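Local coordinates for protein type I polyketide synthase PikAII (Streptomyces venezuelae, PDB 3QP9) that is a C2-type ketoreductase domain of a modular polyketide synthase, probably epimerising an alpha-substituted beta-keto intermediate rather than reducing its ketone, at residues 397-402 / 434-439; 27-32 / 481-486; 371-376 / 417-422. One frame throughout, in Å; residues are numbered along the deposited sequence.

Contact 1: residues 397-402 / 434-439; sequences LVLFSS and PTVTSV
Leu399 and Val436 meet on the tight face of this strand pair: Leu399 CD1 lies 3.7 Å from Val436 CG1, the two side chains crossing obliquely two residues out of register. Leu397, with CG anti to its own backbone N (chi1 173°), instead runs alongside Val436 and faces the same way, its CD2 packing on CG2. Further along this face Ser438 OG sits 3.4 Å from Ser401 CB and is held by a hydrogen bond to Asp423, so the hydroxyl is buried but satisfied. Helices 413-426 and 363-386 cover this face. On the opposite face, Val398, Phe400, Thr437 and Val439 touch helix 468-481, and Thr437 OG1 bonds to Asp483 O. Between the two layers runs a parallel ladder of five N-H...O bonds that pass alternately from one strand to the other, from Leu397 N to Ser401 N. The bond from Leu397 N to Thr435 O is 3.0 Å long, and that from Val439 N to Leu399 O is 2.8 Å. Packing thins where strand 435-441 begins. There Thr435 is exposed and contributes its carbonyl rather than its side chain, while Pro434, after a cis peptide bond, touches Leu397 CB loosely. Strand 396-402, helix 413-426 and strand 435-441 form a right-handed beta-alpha-beta crossover, the repeating element of the Rossmann fold in ketoreductases.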
ATOM      1  N   LEU A 397      -2.372  15.308  -8.206  1.00 27.57           N
ATOM      2  CA  LEU A 397      -3.275  14.260  -7.852  1.00 28.46           C
ATOM      3  C   LEU A 397      -2.881  13.749  -6.462  1.00 28.67           C
ATOM      4  O   LEU A 397      -1.745  13.199  -6.280  1.00 30.91           O
ATOM      5  CB  LEU A 397      -3.208  13.138  -8.879  1.00 27.48           C
ATOM      6  CG  LEU A 397      -4.029  11.862  -8.512  1.00 25.03           C
ATOM      7  CD1 LEU A 397      -5.602  12.030  -8.446  1.00 23.90           C
ATOM      8  CD2 LEU A 397      -3.738  10.805  -9.544  1.00 29.37           C
ATOM      9  N   VAL A 398      -3.760  13.994  -5.490  1.00 26.58           N
ATOM     10  CA  VAL A 398      -3.533  13.709  -4.156  1.00 25.87           C
ATOM     11  C   VAL A 398      -4.406  12.551  -3.762  1.00 26.12           C
ATOM     12  O   VAL A 398      -5.645  12.626  -3.779  1.00 27.91           O
ATOM     13  CB  VAL A 398      -3.857  14.942  -3.233  1.00 25.90           C
ATOM     14  CG1 VAL A 398      -3.515  14.615  -1.785  1.00 25.24           C
ATOM     15  CG2 VAL A 398      -3.111  16.142  -3.754  1.00 25.16           C
ATOM     16  N   LEU A 399      -3.756  11.429  -3.431  1.00 25.44           N
ATOM     17  CA  LEU A 399      -4.434  10.197  -2.926  1.00 26.24           C
ATOM     18  C   LEU A 399      -4.459  10.085  -1.420  1.00 27.81           C
ATOM     19  O   LEU A 399      -3.406  10.235  -0.701  1.00 27.17           O
ATOM     20  CB  LEU A 399      -3.659   8.994  -3.523  1.00 25.73           C
ATOM     21  CG  LEU A 399      -3.392   9.143  -5.025  1.00 25.85           C
ATOM     22  CD1 LEU A 399      -2.627   7.828  -5.618  1.00 27.31           C
ATOM     23  CD2 LEU A 399      -4.740   9.309  -5.791  1.00 30.08           C
ATOM     24  N   PHE A 400      -5.640   9.812  -0.893  1.00 30.69           N
ATOM     25  CA  PHE A 400      -5.800   9.556   0.542  1.00 30.14           C
ATOM     26  C   PHE A 400      -5.621   8.062   0.795  1.00 30.91           C
ATOM     27  O   PHE A 400      -6.486   7.276   0.467  1.00 30.44           O
ATOM     28  CB  PHE A 400      -7.196  10.049   1.043  1.00 27.45           C
ATOM     29  CG  PHE A 400      -7.237  11.541   1.361  1.00 31.14           C
ATOM     30  CD1 PHE A 400      -6.624  12.461   0.551  1.00 32.57           C
ATOM     31  CD2 PHE A 400      -7.904  12.018   2.500  1.00 27.62           C
ATOM     32  CE1 PHE A 400      -6.670  13.822   0.868  1.00 38.90           C
ATOM     33  CE2 PHE A 400      -7.926  13.390   2.828  1.00 29.54           C
ATOM     34  CZ  PHE A 400      -7.327  14.279   2.061  1.00 30.28           C
ATOM     35  N   SER A 401      -4.471   7.715   1.410  1.00 30.45           N
ATOM     36  CA  SER A 401      -4.155   6.371   1.774  1.00 30.51           C
ATOM     37  C   SER A 401      -4.257   6.273   3.303  1.00 28.69           C
ATOM     38  O   SER A 401      -4.891   7.118   3.972  1.00 27.70           O
ATOM     39  CB  SER A 401      -2.740   6.078   1.228  1.00 30.28           C
ATOM     40  OG  SER A 401      -2.149   4.856   1.666  1.00 32.82           O
ATOM     41  N   SER A 402      -3.602   5.284   3.885  1.00 29.20           N
ATOM     42  CA  SER A 402      -3.877   4.928   5.290  1.00 26.61           C
ATOM     43  C   SER A 402      -2.632   4.332   5.912  1.00 26.76           C
ATOM     44  O   SER A 402      -1.896   3.627   5.242  1.00 25.35           O
ATOM     45  CB  SER A 402      -5.002   3.899   5.326  1.00 29.00           C
ATOM     46  OG  SER A 402      -4.979   3.175   6.531  1.00 27.95           O
ATOM     47  N   PRO A 434       0.462  13.513 -14.160  1.00 43.24           N
ATOM     48  CA  PRO A 434       0.237  14.424 -13.032  1.00 40.59           C
ATOM     49  C   PRO A 434       1.292  14.172 -11.938  1.00 39.91           C
ATOM     50  O   PRO A 434       1.883  13.073 -11.851  1.00 39.09           O
ATOM     51  CB  PRO A 434      -1.151  13.996 -12.525  1.00 41.51           C
ATOM     52  CG  PRO A 434      -1.305  12.534 -12.891  1.00 39.94           C
ATOM     53  CD  PRO A 434      -0.551  12.436 -14.221  1.00 42.50           C
ATOM     54  N   THR A 435       1.496  15.131 -11.053  1.00 37.94           N
ATOM     55  CA  THR A 435       2.397  14.914  -9.958  1.00 36.39           C
ATOM     56  C   THR A 435       1.546  14.257  -8.881  1.00 33.79           C
ATOM     57  O   THR A 435       0.625  14.890  -8.340  1.00 33.24           O
ATOM     58  CB  THR A 435       2.829  16.250  -9.437  1.00 37.83           C
ATOM     59  OG1 THR A 435       3.536  16.951 -10.489  1.00 43.12           O
ATOM     60  CG2 THR A 435       3.723  16.087  -8.177  1.00 36.72           C
ATOM     61  N   VAL A 436       1.838  13.013  -8.548  1.00 31.87           N
ATOM     62  CA  VAL A 436       1.001  12.264  -7.556  1.00 30.31           C
ATOM     63  C   VAL A 436       1.582  12.348  -6.154  1.00 30.12           C
ATOM     64  O   VAL A 436       2.810  12.157  -5.982  1.00 30.65           O
ATOM     65  CB  VAL A 436       0.901  10.830  -7.948  1.00 30.12           C
ATOM     66  CG1 VAL A 436       0.075   9.987  -6.811  1.00 31.11           C
ATOM     67  CG2 VAL A 436       0.313  10.721  -9.357  1.00 30.92           C
ATOM     68  N   THR A 437       0.757  12.663  -5.144  1.00 28.20           N
ATOM     69  CA  THR A 437       1.212  12.605  -3.753  1.00 26.61           C
ATOM     70  C   THR A 437       0.298  11.588  -3.137  1.00 27.72           C
ATOM     71  O   THR A 437      -0.906  11.643  -3.428  1.00 28.85           O
ATOM     72  CB  THR A 437       1.047  13.995  -3.064  1.00 26.52           C
ATOM     73  OG1 THR A 437       1.970  14.940  -3.649  1.00 28.02           O
ATOM     74  CG2 THR A 437       1.328  13.950  -1.554  1.00 26.45           C
ATOM     75  N   SER A 438       0.838  10.623  -2.361  1.00 25.47           N
ATOM     76  CA  SER A 438      -0.015   9.794  -1.544  1.00 25.35           C
ATOM     77  C   SER A 438       0.185  10.194  -0.063  1.00 24.92           C
ATOM     78  O   SER A 438       1.326  10.143   0.514  1.00 25.75           O
ATOM     79  CB  SER A 438       0.280   8.349  -1.739  1.00 25.11           C
ATOM     80  OG  SER A 438      -0.600   7.568  -0.933  1.00 27.72           O
ATOM     81  N   VAL A 439      -0.891  10.558   0.591  1.00 24.40           N
ATOM     82  CA  VAL A 439      -0.757  10.792   2.032  1.00 25.82           C
ATOM     83  C   VAL A 439      -1.389   9.644   2.857  1.00 25.51           C
ATOM     84  O   VAL A 439      -2.598   9.346   2.747  1.00 27.25           O
ATOM     85  CB  VAL A 439      -1.372  12.124   2.448  1.00 26.70           C
ATOM     86  CG1 VAL A 439      -1.182  12.306   3.902  1.00 25.46           C
ATOM     87  CG2 VAL A 439      -0.628  13.343   1.693  1.00 28.86           C
TER

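Contact 2: residues 27-32 / 481-486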
ATOM      1  N   SER A  27       4.772  17.273  14.434  1.00 39.76           N
ATOM      2  CA  SER A  27       5.252  16.036  15.000  1.00 37.03           C
ATOM      3  C   SER A  27       4.361  14.896  14.516  1.00 33.48           C
ATOM      4  O   SER A  27       4.534  13.788  14.941  1.00 32.44           O
ATOM      5  CB  SER A  27       5.269  16.077  16.539  1.00 37.48           C
ATOM      6  OG  SER A  27       3.908  16.201  16.972  1.00 40.39           O
ATOM      7  N   TRP A  28       3.441  15.146  13.583  1.00 31.60           N
ATOM      8  CA  TRP A  28       2.670  14.034  12.970  1.00 29.85           C
ATOM      9  C   TRP A  28       3.284  13.521  11.643  1.00 27.96           C
ATOM     10  O   TRP A  28       2.718  12.619  11.061  1.00 24.96           O
ATOM     11  CB  TRP A  28       1.214  14.470  12.649  1.00 28.31           C
ATOM     12  CG  TRP A  28       0.407  14.914  13.817  1.00 29.25           C
ATOM     13  CD1 TRP A  28       0.740  14.860  15.129  1.00 28.14           C
ATOM     14  CD2 TRP A  28      -0.933  15.391  13.761  1.00 25.74           C
ATOM     15  NE1 TRP A  28      -0.283  15.385  15.881  1.00 30.30           N
ATOM     16  CE2 TRP A  28      -1.344  15.650  15.077  1.00 30.30           C
ATOM     17  CE3 TRP A  28      -1.811  15.684  12.711  1.00 28.99           C
ATOM     18  CZ2 TRP A  28      -2.637  16.158  15.394  1.00 30.44           C
ATOM     19  CZ3 TRP A  28      -3.104  16.170  13.032  1.00 32.02           C
ATOM     20  CH2 TRP A  28      -3.491  16.379  14.374  1.00 31.32           C
ATOM     21  N   ARG A  29       4.357  14.157  11.132  1.00 25.55           N
ATOM     22  CA  ARG A  29       4.915  13.746   9.842  1.00 25.14           C
ATOM     23  C   ARG A  29       5.938  12.629   9.911  1.00 24.81           C
ATOM     24  O   ARG A  29       6.903  12.720  10.654  1.00 24.37           O
ATOM     25  CB  ARG A  29       5.560  14.981   9.119  1.00 24.63           C
ATOM     26  CG  ARG A  29       4.626  16.104   8.866  1.00 25.71           C
ATOM     27  CD  ARG A  29       5.488  17.403   8.402  1.00 26.83           C
ATOM     28  NE  ARG A  29       6.479  16.993   7.397  1.00 25.58           N
ATOM     29  CZ  ARG A  29       6.201  16.784   6.101  1.00 31.32           C
ATOM     30  NH1 ARG A  29       7.166  16.423   5.255  1.00 29.90           N
ATOM     31  NH2 ARG A  29       4.990  17.074   5.599  1.00 25.59           N
ATOM     32  N   TYR A  30       5.687  11.506   9.170  1.00 25.69           N
ATOM     33  CA  TYR A  30       6.593  10.339   9.115  1.00 21.51           C
ATOM     34  C   TYR A  30       6.807  10.014   7.700  1.00 20.65           C
ATOM     35  O   TYR A  30       6.013  10.469   6.834  1.00 19.56           O
ATOM     36  CB  TYR A  30       6.010   9.084   9.844  1.00 20.82           C
ATOM     37  CG  TYR A  30       5.756   9.415  11.300  1.00 24.14           C
ATOM     38  CD1 TYR A  30       4.557  10.011  11.688  1.00 24.12           C
ATOM     39  CD2 TYR A  30       6.764   9.315  12.222  1.00 28.06           C
ATOM     40  CE1 TYR A  30       4.297  10.396  13.043  1.00 27.52           C
ATOM     41  CE2 TYR A  30       6.507   9.652  13.622  1.00 25.46           C
ATOM     42  CZ  TYR A  30       5.284  10.220  13.959  1.00 23.52           C
ATOM     43  OH  TYR A  30       5.078  10.559  15.261  1.00 27.21           O
ATOM     44  N   ARG A  31       7.834   9.226   7.405  1.00 20.87           N
ATOM     45  CA  ARG A  31       7.905   8.730   6.014  1.00 21.85           C
ATOM     46  C   ARG A  31       8.611   7.450   6.039  1.00 21.35           C
ATOM     47  O   ARG A  31       9.322   7.119   7.032  1.00 23.26           O
ATOM     48  CB  ARG A  31       8.726   9.750   5.153  1.00 23.78           C
ATOM     49  CG  ARG A  31      10.168  10.087   5.737  1.00 30.61           C
ATOM     50  CD  ARG A  31      11.245  10.668   4.690  1.00 38.75           C
ATOM     51  NE  ARG A  31      12.088  11.620   5.396  1.00 45.40           N
ATOM     52  CZ  ARG A  31      13.286  11.410   5.935  1.00 49.52           C
ATOM     53  NH1 ARG A  31      13.854  12.408   6.590  1.00 55.47           N
ATOM     54  NH2 ARG A  31      13.949  10.282   5.812  1.00 49.68           N
ATOM     55  N   ILE A  32       8.618   6.757   4.910  1.00 22.76           N
ATOM     56  CA  ILE A  32       9.347   5.477   4.800  1.00 23.97           C
ATOM     57  C   ILE A  32      10.766   5.643   4.261  1.00 25.63           C
ATOM     58  O   ILE A  32      10.964   6.269   3.263  1.00 26.82           O
ATOM     59  CB  ILE A  32       8.538   4.398   3.977  1.00 23.58           C
ATOM     60  CG1 ILE A  32       7.321   3.862   4.801  1.00 21.15           C
ATOM     61  CG2 ILE A  32       9.414   3.141   3.541  1.00 27.68           C
ATOM     62  CD1 ILE A  32       7.698   3.071   6.050  1.00 22.66           C
ATOM     63  N   HIS A 481       5.061  21.682   0.567  1.00 34.59           N
ATOM     64  CA  HIS A 481       6.457  21.417   0.643  1.00 37.28           C
ATOM     65  C   HIS A 481       7.027  20.449  -0.397  1.00 36.50           C
ATOM     66  O   HIS A 481       8.218  20.282  -0.474  1.00 38.23           O
ATOM     67  CB  HIS A 481       6.875  21.236   2.097  1.00 40.64           C
ATOM     68  CG  HIS A 481       6.979  22.563   2.805  1.00 42.79           C
ATOM     69  ND1 HIS A 481       5.869  23.298   3.206  1.00 47.93           N
ATOM     70  CD2 HIS A 481       8.053  23.337   3.085  1.00 47.74           C
ATOM     71  CE1 HIS A 481       6.271  24.424   3.770  1.00 46.33           C
ATOM     72  NE2 HIS A 481       7.586  24.481   3.688  1.00 48.94           N
ATOM     73  N   GLY A 482       6.167  19.969  -1.299  1.00 34.94           N
ATOM     74  CA  GLY A 482       6.554  19.140  -2.416  1.00 32.41           C
ATOM     75  C   GLY A 482       6.545  17.656  -2.061  1.00 33.00           C
ATOM     76  O   GLY A 482       7.062  16.876  -2.803  1.00 32.64           O
ATOM     77  N   ASP A 483       5.987  17.260  -0.912  1.00 31.72           N
ATOM     78  CA  ASP A 483       5.903  15.838  -0.554  1.00 30.76           C
ATOM     79  C   ASP A 483       5.145  15.036  -1.592  1.00 30.45           C
ATOM     80  O   ASP A 483       4.051  15.472  -2.079  1.00 29.33           O
ATOM     81  CB  ASP A 483       5.168  15.701   0.769  1.00 32.08           C
ATOM     82  CG  ASP A 483       6.035  16.087   1.978  1.00 35.15           C
ATOM     83  OD1 ASP A 483       7.256  16.072   1.860  1.00 42.09           O
ATOM     84  OD2 ASP A 483       5.511  16.410   3.043  1.00 44.91           O
ATOM     85  N   THR A 484       5.681  13.853  -1.867  1.00 30.06           N
ATOM     86  CA  THR A 484       5.137  12.865  -2.781  1.00 31.80           C
ATOM     87  C   THR A 484       4.603  11.649  -2.002  1.00 29.59           C
ATOM     88  O   THR A 484       3.614  11.071  -2.395  1.00 29.20           O
ATOM     89  CB  THR A 484       6.129  12.553  -3.958  1.00 34.68           C
ATOM     90  OG1 THR A 484       5.452  11.797  -4.983  1.00 47.13           O
ATOM     91  CG2 THR A 484       7.225  11.760  -3.518  1.00 29.80           C
ATOM     92  N   ALA A 485       5.177  11.310  -0.845  1.00 28.73           N
ATOM     93  CA  ALA A 485       4.693  10.169  -0.065  1.00 31.19           C
ATOM     94  C   ALA A 485       5.031  10.607   1.364  1.00 31.84           C
ATOM     95  O   ALA A 485       6.209  10.866   1.666  1.00 33.94           O
ATOM     96  CB  ALA A 485       5.428   8.900  -0.480  1.00 31.18           C
ATOM     97  N   VAL A 486       4.023  10.820   2.207  1.00 29.03           N
ATOM     98  CA  VAL A 486       4.268  11.183   3.604  1.00 25.44           C
ATOM     99  C   VAL A 486       3.188  10.458   4.457  1.00 25.72           C
ATOM    100  O   VAL A 486       2.129  10.172   3.964  1.00 25.41           O
ATOM    101  CB  VAL A 486       4.187  12.684   3.767  1.00 24.48           C
ATOM    102  CG1 VAL A 486       2.800  13.197   3.406  1.00 27.26           C
ATOM    103  CG2 VAL A 486       4.616  13.110   5.201  1.00 24.59           C
TER
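A bend at chi3 (46°) turns the guanidinium of Arg29 toward Asp483, whose CG stands anti to its own carbonyl carbon (chi1 -76°) and sends the carboxylate back from the opposite direction. The resulting salt bridge is end-on and concentrated on one oxygen. Asp483 OD2 takes both Arg29 NH2, at 2.7 Å and nearly along the C-O bond, and Arg29 NH1, at 2.8 Å through the syn lone pair; a weak bond from Arg29 NH1 to Asp483 OD1 adds little. With OD2 in the guanidinium plane and the two flat groups only 17° from coplanar, the grip resists rotation of either. Arg29 NE is held separately by Ala236 O. The bridge joins parts of the chain some 450 residues apart: strand 29-36, near the N-terminus, lies antiparallel beside strand 485-488, which closes the catalytic Rossmann subdomain, a pairing consistent with the way the structural and catalytic halves of modular ketoreductases are joined. Ahead of that last strand, Gly482 ends helix 468-481 in a Schellman motif, and Asp483 follows directly. Val486 places CG2 over one guanidinium face, 4.0 Å from Arg29 NH2 and offset toward its rim, and the same methyl lies 3.4 Å from Tyr30 O. Tyr30 itself points away, its hydroxyl bonding to Trp493, while the backbone of Arg31 comes closest to Val486, at 5.0 Å between CA atoms.

Contact 3: residues 371-376 / 417-422; sequences TAKATA and AGTAFL
Ala374 turns its methyl straight at the neighbouring helix, where it settles between a ring and a carbonyl: Ala374 CB is 3.6 Å from Phe421 CD2 and 3.7 Å from Gly418 O. Phe421 reaches this spot with its ring anti to the backbone N (chi1 179°), and the methyl approaches that ring obliquely. Phe421 also touches Pro127, and Pro170 and Met174 of helix 170-185. One residue back, Lys373 starts toward the other helix and then leaves it. Lys373 CB rests 4.1 Å from Gly418 C, after which bends at chi2 and chi3 carry the chain alongside Thr419, the two side chains pointing the same way. Lys373 CE passes 4.0 Å from Thr419 OG1, and the amino group travels on to a hydrogen bond with Pro351 O. Thr419 OG1 is buried here and has no hydrogen-bonding partner in the model. This is the interface between helices 363-386 and 413-426, which lie together on one face of the Rossmann sheet; in relatives of the short-chain dehydrogenase type, residues at the positions of Lys373 and Thr419 belong to the active site, so the pair probably lines the substrate pocket. The segments run nearly parallel, at 20°, and approach to 7.8 Å between axes. Gly418, with no side chain, permits that closeness, its CA standing 5.3 Å from Lys373 CA. Leu422 packs beside Lys373 and Ala374. Its end swings nearer than its base, putting Leu422 CD2 3.6 Å from Lys373 O, and the same side chain also packs on Leu399 and Ser401 of strand 396-402.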
ATOM      1  N   THR A 371     -10.553  -2.839  -5.345  1.00 36.66           N
ATOM      2  CA  THR A 371     -11.288  -2.066  -6.356  1.00 36.29           C
ATOM      3  C   THR A 371     -11.800  -0.771  -5.718  1.00 36.20           C
ATOM      4  O   THR A 371     -11.547   0.307  -6.239  1.00 34.09           O
ATOM      5  CB  THR A 371     -12.402  -2.896  -7.052  1.00 38.52           C
ATOM      6  OG1 THR A 371     -11.810  -4.071  -7.634  1.00 36.23           O
ATOM      7  CG2 THR A 371     -13.095  -2.013  -8.149  1.00 39.07           C
ATOM      8  N   ALA A 372     -12.452  -0.874  -4.562  1.00 35.96           N
ATOM      9  CA  ALA A 372     -12.969   0.317  -3.896  1.00 35.15           C
ATOM     10  C   ALA A 372     -11.899   1.348  -3.531  1.00 34.33           C
ATOM     11  O   ALA A 372     -12.220   2.552  -3.453  1.00 33.84           O
ATOM     12  CB  ALA A 372     -13.748  -0.074  -2.661  1.00 35.59           C
ATOM     13  N   LYS A 373     -10.665   0.896  -3.250  1.00 33.47           N
ATOM     14  CA  LYS A 373      -9.630   1.817  -2.771  1.00 31.48           C
ATOM     15  C   LYS A 373      -8.722   2.316  -3.889  1.00 30.95           C
ATOM     16  O   LYS A 373      -8.239   3.467  -3.889  1.00 29.75           O
ATOM     17  CB  LYS A 373      -8.779   1.235  -1.629  1.00 33.27           C
ATOM     18  CG  LYS A 373      -9.408   1.105  -0.249  1.00 33.66           C
ATOM     19  CD  LYS A 373     -10.231   2.295   0.233  1.00 36.96           C
ATOM     20  CE  LYS A 373      -9.514   3.152   1.240  1.00 37.21           C
ATOM     21  NZ  LYS A 373     -10.443   4.151   1.850  1.00 32.48           N
ATOM     22  N   ALA A 374      -8.536   1.484  -4.876  1.00 30.09           N
ATOM     23  CA  ALA A 374      -7.512   1.756  -5.903  1.00 30.89           C
ATOM     24  C   ALA A 374      -7.916   1.919  -7.367  1.00 29.07           C
ATOM     25  O   ALA A 374      -7.162   2.526  -8.132  1.00 28.84           O
ATOM     26  CB  ALA A 374      -6.425   0.678  -5.808  1.00 31.25           C
ATOM     27  N   THR A 375      -9.015   1.350  -7.811  1.00 28.99           N
ATOM     28  CA  THR A 375      -9.341   1.378  -9.278  1.00 29.90           C
ATOM     29  C   THR A 375      -9.619   2.791  -9.835  1.00 30.12           C
ATOM     30  O   THR A 375      -9.175   3.158 -10.998  1.00 29.53           O
ATOM     31  CB  THR A 375     -10.516   0.436  -9.613  1.00 31.02           C
ATOM     32  OG1 THR A 375     -10.054  -0.916  -9.379  1.00 30.94           O
ATOM     33  CG2 THR A 375     -10.944   0.576 -11.098  1.00 32.12           C
ATOM     34  N   ALA A 376     -10.379   3.564  -9.075  1.00 29.00           N
ATOM     35  CA  ALA A 376     -10.586   4.956  -9.522  1.00 30.34           C
ATOM     36  C   ALA A 376      -9.275   5.762  -9.633  1.00 29.27           C
ATOM     37  O   ALA A 376      -9.075   6.591 -10.534  1.00 30.24           O
ATOM     38  CB  ALA A 376     -11.646   5.633  -8.647  1.00 30.22           C
ATOM     39  N   ALA A 417      -3.615  -3.870   1.268  1.00 28.79           N
ATOM     40  CA  ALA A 417      -3.386  -4.127  -0.148  1.00 28.64           C
ATOM     41  C   ALA A 417      -3.807  -2.947  -1.049  1.00 27.98           C
ATOM     42  O   ALA A 417      -3.018  -2.487  -1.884  1.00 27.50           O
ATOM     43  CB  ALA A 417      -4.122  -5.484  -0.595  1.00 29.72           C
ATOM     44  N   GLY A 418      -5.066  -2.480  -0.906  1.00 29.06           N
ATOM     45  CA  GLY A 418      -5.605  -1.486  -1.856  1.00 24.45           C
ATOM     46  C   GLY A 418      -4.899  -0.132  -1.689  1.00 24.99           C
ATOM     47  O   GLY A 418      -4.594   0.547  -2.629  1.00 23.69           O
ATOM     48  N   THR A 419      -4.650   0.228  -0.433  1.00 25.38           N
ATOM     49  CA  THR A 419      -4.129   1.511  -0.058  1.00 29.23           C
ATOM     50  C   THR A 419      -2.622   1.480  -0.370  1.00 28.97           C
ATOM     51  O   THR A 419      -2.031   2.517  -0.785  1.00 26.96           O
ATOM     52  CB  THR A 419      -4.621   1.645   1.396  1.00 32.32           C
ATOM     53  OG1 THR A 419      -5.508   2.738   1.566  1.00 34.86           O
ATOM     54  CG2 THR A 419      -3.770   1.241   2.580  1.00 28.52           C
ATOM     55  N   ALA A 420      -1.992   0.299  -0.253  1.00 26.61           N
ATOM     56  CA  ALA A 420      -0.557   0.262  -0.710  1.00 25.68           C
ATOM     57  C   ALA A 420      -0.416   0.510  -2.176  1.00 25.27           C
ATOM     58  O   ALA A 420       0.658   0.925  -2.650  1.00 23.26           O
ATOM     59  CB  ALA A 420       0.190  -1.080  -0.313  1.00 27.82           C
ATOM     60  N   PHE A 421      -1.506   0.316  -2.931  1.00 26.47           N
ATOM     61  CA  PHE A 421      -1.390   0.572  -4.375  1.00 23.79           C
ATOM     62  C   PHE A 421      -1.289   2.052  -4.590  1.00 24.40           C
ATOM     63  O   PHE A 421      -0.508   2.519  -5.534  1.00 24.41           O
ATOM     64  CB  PHE A 421      -2.601   0.032  -5.146  1.00 28.39           C
ATOM     65  CG  PHE A 421      -2.546   0.297  -6.624  1.00 28.57           C
ATOM     66  CD1 PHE A 421      -1.855  -0.585  -7.465  1.00 35.01           C
ATOM     67  CD2 PHE A 421      -3.201   1.425  -7.164  1.00 31.61           C
ATOM     68  CE1 PHE A 421      -1.789  -0.343  -8.833  1.00 32.07           C
ATOM     69  CE2 PHE A 421      -3.164   1.661  -8.458  1.00 32.54           C
ATOM     70  CZ  PHE A 421      -2.466   0.757  -9.339  1.00 33.78           C
ATOM     71  N   LEU A 422      -2.034   2.831  -3.760  1.00 22.67           N
ATOM     72  CA  LEU A 422      -1.936   4.354  -3.812  1.00 25.68           C
ATOM     73  C   LEU A 422      -0.557   4.874  -3.542  1.00 25.88           C
ATOM     74  O   LEU A 422      -0.010   5.804  -4.269  1.00 26.96           O
ATOM     75  CB  LEU A 422      -2.927   4.981  -2.811  1.00 25.75           C
ATOM     76  CG  LEU A 422      -4.336   4.459  -2.852  1.00 26.53           C
ATOM     77  CD1 LEU A 422      -5.188   5.182  -1.845  1.00 27.11           C
ATOM     78  CD2 LEU A 422      -4.926   4.760  -4.300  1.00 25.40           C
TER

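In the fold
Contact 1 is the hub. Its strand 435-441 borders strand 485-488 of contact 2, with Ser438 N 2.8 Å from Thr484 O and Val439 CG2 3.8 Å from Val486 CG1; the two centres are 11 Å apart. Contact 3 lies equally far from it, in the helix layer over the face that carries Leu399 and Val436, where Leu422 CD1 comes 3.4 Å from Phe400 O. Contacts 2 and 3 do not touch, their centres being about 20 Å apart. The probable active site opens where contacts 1 and 3 converge: Ser402 packs against Tyr415, Ser402 OG, hydrogen-bonded to Ala404 N, lies 5.0 Å from Thr419 OG1, and Lys373 NZ is 5.1 Å from Thr419 OG1.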